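PDB 1TZV: N utilization substance protein B homolog from Thermotoga maritima, which probably takes part in transcription antitermination, binding the boxA antiterminator sequence of ribosomal RNA operons, whose transcription requires it. Local coordinates for residues 43-46 with 47-51; 3-6 with 7-11; 55-58 with 59-62. All coordinates share one frame; numbering follows the deposited sequence.

Interaction 1 (43-46 with 47-51)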
loop_
_atom_site.group_PDB
_atom_site.type_symbol
_atom_site.label_atom_id
_atom_site.label_comp_id
_atom_site.label_asym_id
_atom_site.label_seq_id
_atom_site.Cartn_x
_atom_site.Cartn_y
_atom_site.Cartn_z
ATOM N N ALA A 43 -4.297 -5.081 -14.922
ATOM C CA ALA A 43 -3.288 -4.639 -13.953
ATOM C C ALA A 43 -3.053 -3.130 -14.073
ATOM O O ALA A 43 -2.860 -2.447 -13.065
ATOM C CB ALA A 43 -1.996 -5.394 -14.169
ATOM N N LYS A 44 -3.077 -2.592 -15.288
ATOM C CA LYS A 44 -2.882 -1.159 -15.450
ATOM C C LYS A 44 -4.064 -0.415 -14.857
ATOM O O LYS A 44 -3.902 0.602 -14.197
ATOM C CB LYS A 44 -2.728 -0.795 -16.929
ATOM C CG LYS A 44 -1.432 -1.278 -17.543
ATOM C CD LYS A 44 -1.363 -0.888 -19.025
ATOM C CE LYS A 44 -0.046 -1.319 -19.654
ATOM N NZ LYS A 44 -0.051 -1.147 -21.135
ATOM N N GLU A 45 -5.262 -0.911 -15.126
ATOM C CA GLU A 45 -6.475 -0.301 -14.599
ATOM C C GLU A 45 -6.435 -0.306 -13.069
ATOM O O GLU A 45 -6.702 0.705 -12.422
ATOM C CB GLU A 45 -7.699 -1.093 -15.079
ATOM C CG GLU A 45 -9.039 -0.591 -14.599
ATOM C CD GLU A 45 -10.161 -1.565 -14.926
ATOM O OE1 GLU A 45 -10.043 -2.285 -15.946
ATOM O OE2 GLU A 45 -11.160 -1.601 -14.174
ATOM N N ASP A 46 -6.122 -1.465 -12.499
ATOM C CA ASP A 46 -6.075 -1.589 -11.048
ATOM C C ASP A 46 -5.009 -0.685 -10.422
ATOM O O ASP A 46 -5.305 0.039 -9.478
ATOM C CB ASP A 46 -5.821 -3.043 -10.649
ATOM C CG ASP A 46 -6.962 -3.967 -11.036
ATOM O OD1 ASP A 46 -8.093 -3.477 -11.223
ATOM O OD2 ASP A 46 -6.722 -5.191 -11.125
ATOM N N ALA A 47 -3.794 -0.718 -10.955
ATOM C CA ALA A 47 -2.720 0.113 -10.401
ATOM C C ALA A 47 -3.090 1.586 -10.438
ATOM O O ALA A 47 -2.875 2.312 -9.471
ATOM C CB ALA A 47 -1.438 -0.131 -11.143
ATOM N N ARG A 48 -3.691 2.027 -11.548
ATOM C CA ARG A 48 -4.115 3.423 -11.667
ATOM C C ARG A 48 -5.192 3.783 -10.621
ATOM O O ARG A 48 -5.151 4.870 -10.026
ATOM C CB ARG A 48 -4.630 3.703 -13.099
ATOM C CG ARG A 48 -3.518 3.697 -14.119
ATOM C CD ARG A 48 -4.043 3.678 -15.564
ATOM N NE ARG A 48 -2.914 3.663 -16.484
ATOM C CZ ARG A 48 -2.905 3.038 -17.660
ATOM N NH1 ARG A 48 -1.820 3.077 -18.418
ATOM N NH2 ARG A 48 -3.979 2.382 -18.064
ATOM N N ARG A 49 -6.157 2.891 -10.403
ATOM C CA ARG A 49 -7.204 3.141 -9.422
ATOM C C ARG A 49 -6.573 3.255 -8.016
ATOM O O ARG A 49 -6.924 4.145 -7.224
ATOM C CB ARG A 49 -8.253 2.014 -9.444
ATOM C CG ARG A 49 -9.376 2.235 -8.454
ATOM C CD ARG A 49 -10.421 1.103 -8.447
ATOM N NE ARG A 49 -9.870 -0.166 -7.971
ATOM C CZ ARG A 49 -9.499 -1.160 -8.768
ATOM N NH1 ARG A 49 -8.995 -2.271 -8.251
ATOM N NH2 ARG A 49 -9.649 -1.062 -10.082
ATOM N N TYR A 50 -5.662 2.332 -7.707
ATOM C CA TYR A 50 -4.960 2.363 -6.414
ATOM C C TYR A 50 -4.225 3.692 -6.197
ATOM O O TYR A 50 -4.386 4.348 -5.163
ATOM C CB TYR A 50 -3.915 1.229 -6.321
ATOM C CG TYR A 50 -4.395 -0.104 -5.766
ATOM C CD1 TYR A 50 -5.394 -0.839 -6.420
ATOM C CD2 TYR A 50 -3.816 -0.654 -4.613
ATOM C CE1 TYR A 50 -5.789 -2.093 -5.942
ATOM C CE2 TYR A 50 -4.216 -1.904 -4.131
ATOM C CZ TYR A 50 -5.188 -2.615 -4.802
ATOM O OH TYR A 50 -5.512 -3.876 -4.359
ATOM N N ILE A 51 -3.407 4.074 -7.169
ATOM C CA ILE A 51 -2.637 5.309 -7.035
ATOM C C ILE A 51 -3.551 6.522 -6.905
ATOM O O ILE A 51 -3.315 7.393 -6.072
ATOM C CB ILE A 51 -1.637 5.442 -8.204
ATOM C CG1 ILE A 51 -0.438 4.517 -7.942
ATOM C CG2 ILE A 51 -1.190 6.900 -8.382
ATOM C CD1 ILE A 51 0.380 4.854 -6.665
#
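With CG of Asp46 anti to its carbonyl carbon (chi1 -65°) and CG of Arg49 anti to its backbone N, the latter chain bending at chi3 (66°), the two side chains run side by side and join in an i to i+3 salt bridge on helix 41-56 of the all-helical NusB fold. NH2 of Arg49 reaches OD1 of Asp46 at 3.1 Å, and NH1 adds a weak bond to the same oxygen at 3.3 Å. The acceptor lies in the guanidinium plane, at its edge, while the carboxylate plane is turned steeply away and OD1 is met on its anti side, somewhat out of the carboxylate plane. Each group has a second mate: OD2 of Asp46 pairs with Lys42, and NE of Arg49 with Glu95, so the bridge is one link in a charged network.

One turn apart, Lys44 and Arg48 also lie alongside each other. Arg48 is anchored through NE to Glu32, and CB of Lys44 lies over one face of its guanidinium, offset toward the rim. Main-chain i to i+4 bonds run through 43-51; that from Tyr50 N to Asp46 O is nearly straight (170°). The Lys44-Arg48 approach packs a methylene on a guanidinium, CB of Lys44 standing 3.6 Å from NH2 of Arg48.

Interaction 2 (3-6 with 7-11)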
loop_
_atom_site.group_PDB
_atom_site.type_symbol
_atom_site.label_atom_id
_atom_site.label_comp_id
_atom_site.label_asym_id
_atom_site.label_seq_id
_atom_site.Cartn_x
_atom_site.Cartn_y
_atom_site.Cartn_z
ATOM N N THR A 3 -1.463 -10.843 -15.478
ATOM C CA THR A 3 -0.572 -10.166 -14.538
ATOM C C THR A 3 -1.061 -10.467 -13.127
ATOM O O THR A 3 -2.205 -10.190 -12.784
ATOM C CB THR A 3 -0.568 -8.641 -14.758
ATOM O OG1 THR A 3 -0.215 -8.350 -16.119
ATOM C CG2 THR A 3 0.454 -7.970 -13.819
ATOM N N PRO A 4 -0.200 -11.071 -12.290
ATOM C CA PRO A 4 -0.660 -11.366 -10.931
ATOM C C PRO A 4 -0.886 -10.134 -10.053
ATOM O O PRO A 4 -0.252 -9.080 -10.238
ATOM C CB PRO A 4 0.418 -12.309 -10.382
ATOM C CG PRO A 4 1.630 -11.960 -11.179
ATOM C CD PRO A 4 1.108 -11.687 -12.566
ATOM N N ARG A 5 -1.798 -10.289 -9.106
ATOM C CA ARG A 5 -2.126 -9.230 -8.164
ATOM C C ARG A 5 -0.864 -8.727 -7.470
ATOM O O ARG A 5 -0.710 -7.528 -7.254
ATOM C CB ARG A 5 -3.110 -9.747 -7.114
ATOM C CG ARG A 5 -3.321 -8.807 -5.923
ATOM C CD ARG A 5 -4.309 -9.376 -4.901
ATOM N NE ARG A 5 -3.795 -10.584 -4.260
ATOM C CZ ARG A 5 -4.368 -11.781 -4.359
ATOM N NH1 ARG A 5 -3.834 -12.826 -3.742
ATOM N NH2 ARG A 5 -5.474 -11.936 -5.080
ATOM N N ARG A 6 0.037 -9.634 -7.106
ATOM C CA ARG A 6 1.254 -9.218 -6.433
ATOM C C ARG A 6 2.090 -8.259 -7.244
ATOM O O ARG A 6 2.690 -7.338 -6.678
ATOM C CB ARG A 6 2.116 -10.424 -6.068
ATOM C CG ARG A 6 1.675 -11.147 -4.817
ATOM C CD ARG A 6 2.698 -12.201 -4.433
ATOM N NE ARG A 6 2.288 -12.974 -3.266
ATOM C CZ ARG A 6 1.632 -14.131 -3.307
ATOM N NH1 ARG A 6 1.310 -14.742 -2.172
ATOM N NH2 ARG A 6 1.314 -14.688 -4.471
ATOM N N ARG A 7 2.167 -8.469 -8.555
ATOM C CA ARG A 7 2.961 -7.592 -9.405
ATOM C C ARG A 7 2.251 -6.252 -9.618
ATOM O O ARG A 7 2.895 -5.202 -9.648
ATOM C CB ARG A 7 3.285 -8.279 -10.750
ATOM C CG ARG A 7 4.315 -7.527 -11.588
ATOM C CD ARG A 7 5.036 -8.400 -12.635
ATOM N NE ARG A 7 6.062 -7.615 -13.319
ATOM C CZ ARG A 7 5.901 -7.009 -14.492
ATOM N NH1 ARG A 7 6.894 -6.299 -15.015
ATOM N NH2 ARG A 7 4.761 -7.134 -15.157
ATOM N N MET A 8 0.935 -6.295 -9.768
ATOM C CA MET A 8 0.144 -5.077 -9.921
ATOM C C MET A 8 0.383 -4.225 -8.663
ATOM O O MET A 8 0.706 -3.038 -8.768
ATOM C CB MET A 8 -1.344 -5.447 -10.041
ATOM C CG MET A 8 -2.340 -4.282 -10.113
ATOM S SD MET A 8 -2.670 -3.397 -8.572
ATOM C CE MET A 8 -3.581 -4.657 -7.646
ATOM N N ARG A 9 0.243 -4.832 -7.482
ATOM C CA ARG A 9 0.417 -4.098 -6.237
ATOM C C ARG A 9 1.832 -3.573 -6.069
ATOM O O ARG A 9 2.021 -2.475 -5.526
ATOM C CB ARG A 9 0.042 -4.955 -5.025
ATOM C CG ARG A 9 -0.076 -4.142 -3.753
ATOM C CD ARG A 9 -0.250 -5.004 -2.527
ATOM N NE ARG A 9 -1.529 -5.704 -2.458
ATOM C CZ ARG A 9 -1.680 -6.999 -2.692
ATOM N NH1 ARG A 9 -0.647 -7.755 -3.038
ATOM N NH2 ARG A 9 -2.862 -7.556 -2.502
ATOM N N LEU A 10 2.822 -4.339 -6.519
ATOM C CA LEU A 10 4.204 -3.882 -6.413
ATOM C C LEU A 10 4.436 -2.648 -7.277
ATOM O O LEU A 10 5.244 -1.794 -6.930
ATOM C CB LEU A 10 5.193 -4.980 -6.817
ATOM C CG LEU A 10 5.700 -5.926 -5.724
ATOM C CD1 LEU A 10 6.562 -6.986 -6.397
ATOM C CD2 LEU A 10 6.485 -5.164 -4.638
ATOM N N ALA A 11 3.740 -2.543 -8.407
ATOM C CA ALA A 11 3.912 -1.359 -9.267
ATOM C C ALA A 11 3.407 -0.121 -8.514
ATOM O O ALA A 11 3.998 0.961 -8.604
ATOM C CB ALA A 11 3.139 -1.528 -10.588
HETATM O O HOH W 1 2.190 -7.238 -3.733
#
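Arg5 and Arg9 lie side by side one turn apart at the start of helix 5-19, where Pro4 occupies the N-cap position. Pro4 can supply its carbonyl to the first turn but has no side-chain capping group. That oxygen accepts a bond from Met8 N at 3.1 Å, close to straight at 166°, and a weak, strongly bent one from Arg7 N. Arg5 O takes Arg9 N at 2.9 Å, the next rung of the i to i+4 pattern.

Arg6 O has two donors: Leu10 N, and a water that donates a hydrogen bond to it at 3.0 Å. The same water accepts from Arg9 NH1 while lying at the edge of that guanidinium, in its plane, and so ties a buried arginine to the main chain of its own helix. The remaining polar groups of Arg9 are bonded too, NE forming a salt bridge with Glu91. CG of Arg9 is anti to the backbone N (chi1 -168°) and the chain bends at chi3, which brings NH2 to 3.3 Å from CD of Arg5. NH2 also lies 3.6 Å from Arg5 NE, a pairing of like charges that the carboxylate of Glu91 probably offsets.

Arg6 sends NE to Glu106 and Glu109, Arg7 NH1 bonds to Thr38 OG1, and Thr3 OG1 is engaged with Asp40 N. CG2 of Thr3 and CG of Pro4 meet CB of Arg7 more loosely, at 4.2 and 4.1 Å, and the Arg7 guanidinium makes a cation-pi contact with Tyr39. The turn thus packs on helix 41-56 through Thr3 and Met8 and on helix 100-114 through Arg5, Arg9 and Leu10, while Arg9 also reaches Glu91 on helix 79-94.

Interaction 3 (55-58 with 59-62)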
loop_
_atom_site.group_PDB
_atom_site.type_symbol
_atom_site.label_atom_id
_atom_site.label_comp_id
_atom_site.label_asym_id
_atom_site.label_seq_id
_atom_site.Cartn_x
_atom_site.Cartn_y
_atom_site.Cartn_z
ATOM N N LYS A 55 -3.804 8.836 -3.544
ATOM C CA LYS A 55 -3.586 10.275 -3.643
ATOM C C LYS A 55 -4.785 11.066 -3.120
ATOM O O LYS A 55 -4.619 12.033 -2.377
ATOM C CB LYS A 55 -3.296 10.672 -5.098
ATOM C CG LYS A 55 -2.971 12.150 -5.255
ATOM C CD LYS A 55 -2.300 12.477 -6.579
ATOM C CE LYS A 55 -3.264 12.459 -7.743
ATOM N NZ LYS A 55 -2.644 13.073 -8.952
ATOM N N GLU A 56 -5.987 10.632 -3.487
ATOM C CA GLU A 56 -7.229 11.294 -3.083
ATOM C C GLU A 56 -7.528 11.197 -1.592
ATOM O O GLU A 56 -8.150 12.090 -1.017
ATOM C CB GLU A 56 -8.407 10.700 -3.873
ATOM C CG GLU A 56 -9.778 10.812 -3.195
ATOM C CD GLU A 56 -10.303 12.235 -3.104
ATOM O OE1 GLU A 56 -11.331 12.442 -2.424
ATOM O OE2 GLU A 56 -9.699 13.146 -3.711
ATOM N N ASN A 57 -7.082 10.116 -0.967
ATOM C CA ASN A 57 -7.344 9.897 0.453
ATOM C C ASN A 57 -6.069 9.950 1.324
ATOM O O ASN A 57 -6.092 9.490 2.461
ATOM C CB ASN A 57 -8.013 8.529 0.630
ATOM C CG ASN A 57 -9.389 8.442 -0.024
ATOM O OD1 ASN A 57 -10.374 8.971 0.498
ATOM N ND2 ASN A 57 -9.461 7.763 -1.163
ATOM N N LEU A 58 -4.988 10.537 0.823
ATOM C CA LEU A 58 -3.722 10.519 1.561
ATOM C C LEU A 58 -3.791 11.039 2.991
ATOM O O LEU A 58 -3.284 10.402 3.908
ATOM C CB LEU A 58 -2.634 11.280 0.796
ATOM C CG LEU A 58 -1.226 11.028 1.344
ATOM C CD1 LEU A 58 -0.879 9.558 1.223
ATOM C CD2 LEU A 58 -0.210 11.881 0.605
ATOM N N SER A 59 -4.417 12.193 3.193
ATOM C CA SER A 59 -4.515 12.756 4.537
ATOM C C SER A 59 -5.263 11.836 5.486
ATOM O O SER A 59 -4.821 11.604 6.614
ATOM C CB SER A 59 -5.220 14.117 4.499
ATOM O OG SER A 59 -4.447 15.063 3.790
ATOM N N MET A 60 -6.408 11.328 5.046
ATOM C CA MET A 60 -7.197 10.445 5.886
ATOM C C MET A 60 -6.426 9.151 6.179
ATOM O O MET A 60 -6.445 8.647 7.293
ATOM C CB MET A 60 -8.537 10.154 5.200
ATOM C CG MET A 60 -9.426 9.166 5.922
ATOM S SD MET A 60 -8.981 7.480 5.479
ATOM C CE MET A 60 -9.714 7.346 3.888
ATOM N N ILE A 61 -5.736 8.624 5.172
ATOM C CA ILE A 61 -4.959 7.389 5.343
ATOM C C ILE A 61 -3.802 7.609 6.329
ATOM O O ILE A 61 -3.620 6.826 7.275
ATOM C CB ILE A 61 -4.429 6.889 3.967
ATOM C CG1 ILE A 61 -5.589 6.341 3.139
ATOM C CG2 ILE A 61 -3.371 5.812 4.149
ATOM C CD1 ILE A 61 -5.236 6.142 1.687
ATOM N N ASP A 62 -3.024 8.672 6.127
ATOM C CA ASP A 62 -1.902 8.960 7.020
ATOM C C ASP A 62 -2.380 9.215 8.451
ATOM O O ASP A 62 -1.788 8.716 9.409
ATOM C CB ASP A 62 -1.116 10.185 6.524
ATOM C CG ASP A 62 -0.214 9.868 5.356
ATOM O OD1 ASP A 62 -0.181 8.705 4.894
ATOM O OD2 ASP A 62 0.490 10.805 4.882
#
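Asn57 leaves helical torsions (phi -113°, psi 19°) between helices 41-56 and 58-66, and its carbonyl then opens the second helix by accepting Ile61 N at 2.9 Å. This tight helix-helix junction in the NusB fold places Asn57 both just after one helix and at the N-cap of the next. The following i to i+4 bond, from Asp62 N to Leu58 O, is shorter still at 2.8 Å and nearly straight.

No capping bond comes from the Asn57 side chain; ND2 instead turns back to Gly53 O, joining the junction residue to the helix it has just left. With chi1 at -65°, CG stands anti to the carbonyl carbon, and the side chain runs alongside Met60, pointing the same way. The Met60 chain bends at chi2 and chi3, and its CE lies 3.8 Å from OD1 of Asn57, close to CB as well. Ile61 approaches with its CG1 branch, whose CD1 reaches CB of Asn57 at 3.8 Å. Asn57 and Met60 also touch Phe94, so this patch packs against helix 79-94.

Leu58 and Asp62, one turn apart, meet at a slant. CG of Asp62 lies anti to its carbonyl carbon, beside the backbone N, which carries the carboxylate back toward the preceding turn. OD1 forms a salt bridge with Arg86, a residue that Leu58 touches too. An alanine here, lacking the carboxylate, would probably leave Arg86 without this charged mate and open a gap beside CD1 of Leu58. The Leu58-Asp62 contact is a van der Waals one between methyl and carboxylate, CD1 of Leu58 standing 3.8 Å from OD1 of Asp62.

Interactions 1 and 2 form one packed unit, with centres about 10 Å apart and atoms in direct touch: CG of Met8 lies 3.5 Å from Ala43 O and 3.7 Å from CB of Asp46, while CG2 of Thr3 meets CB of Ala43 at 3.6 Å. They are also joined through Glu91, whose carboxylate receives both Tyr50 OH and Arg9 NE. Interaction 3 begins a few residues after interaction 1, at the end of helix 41-56, and runs into helix 58-66; their centres are about 16 Å apart and their side chains do not meet. Between 3-11 and 55-62 the nearest atoms are about 12 Å apart, on opposite sides of the chain's centre. Helix 79-94 packs against interactions 1 and 3 and supplies Glu91 to interaction 2.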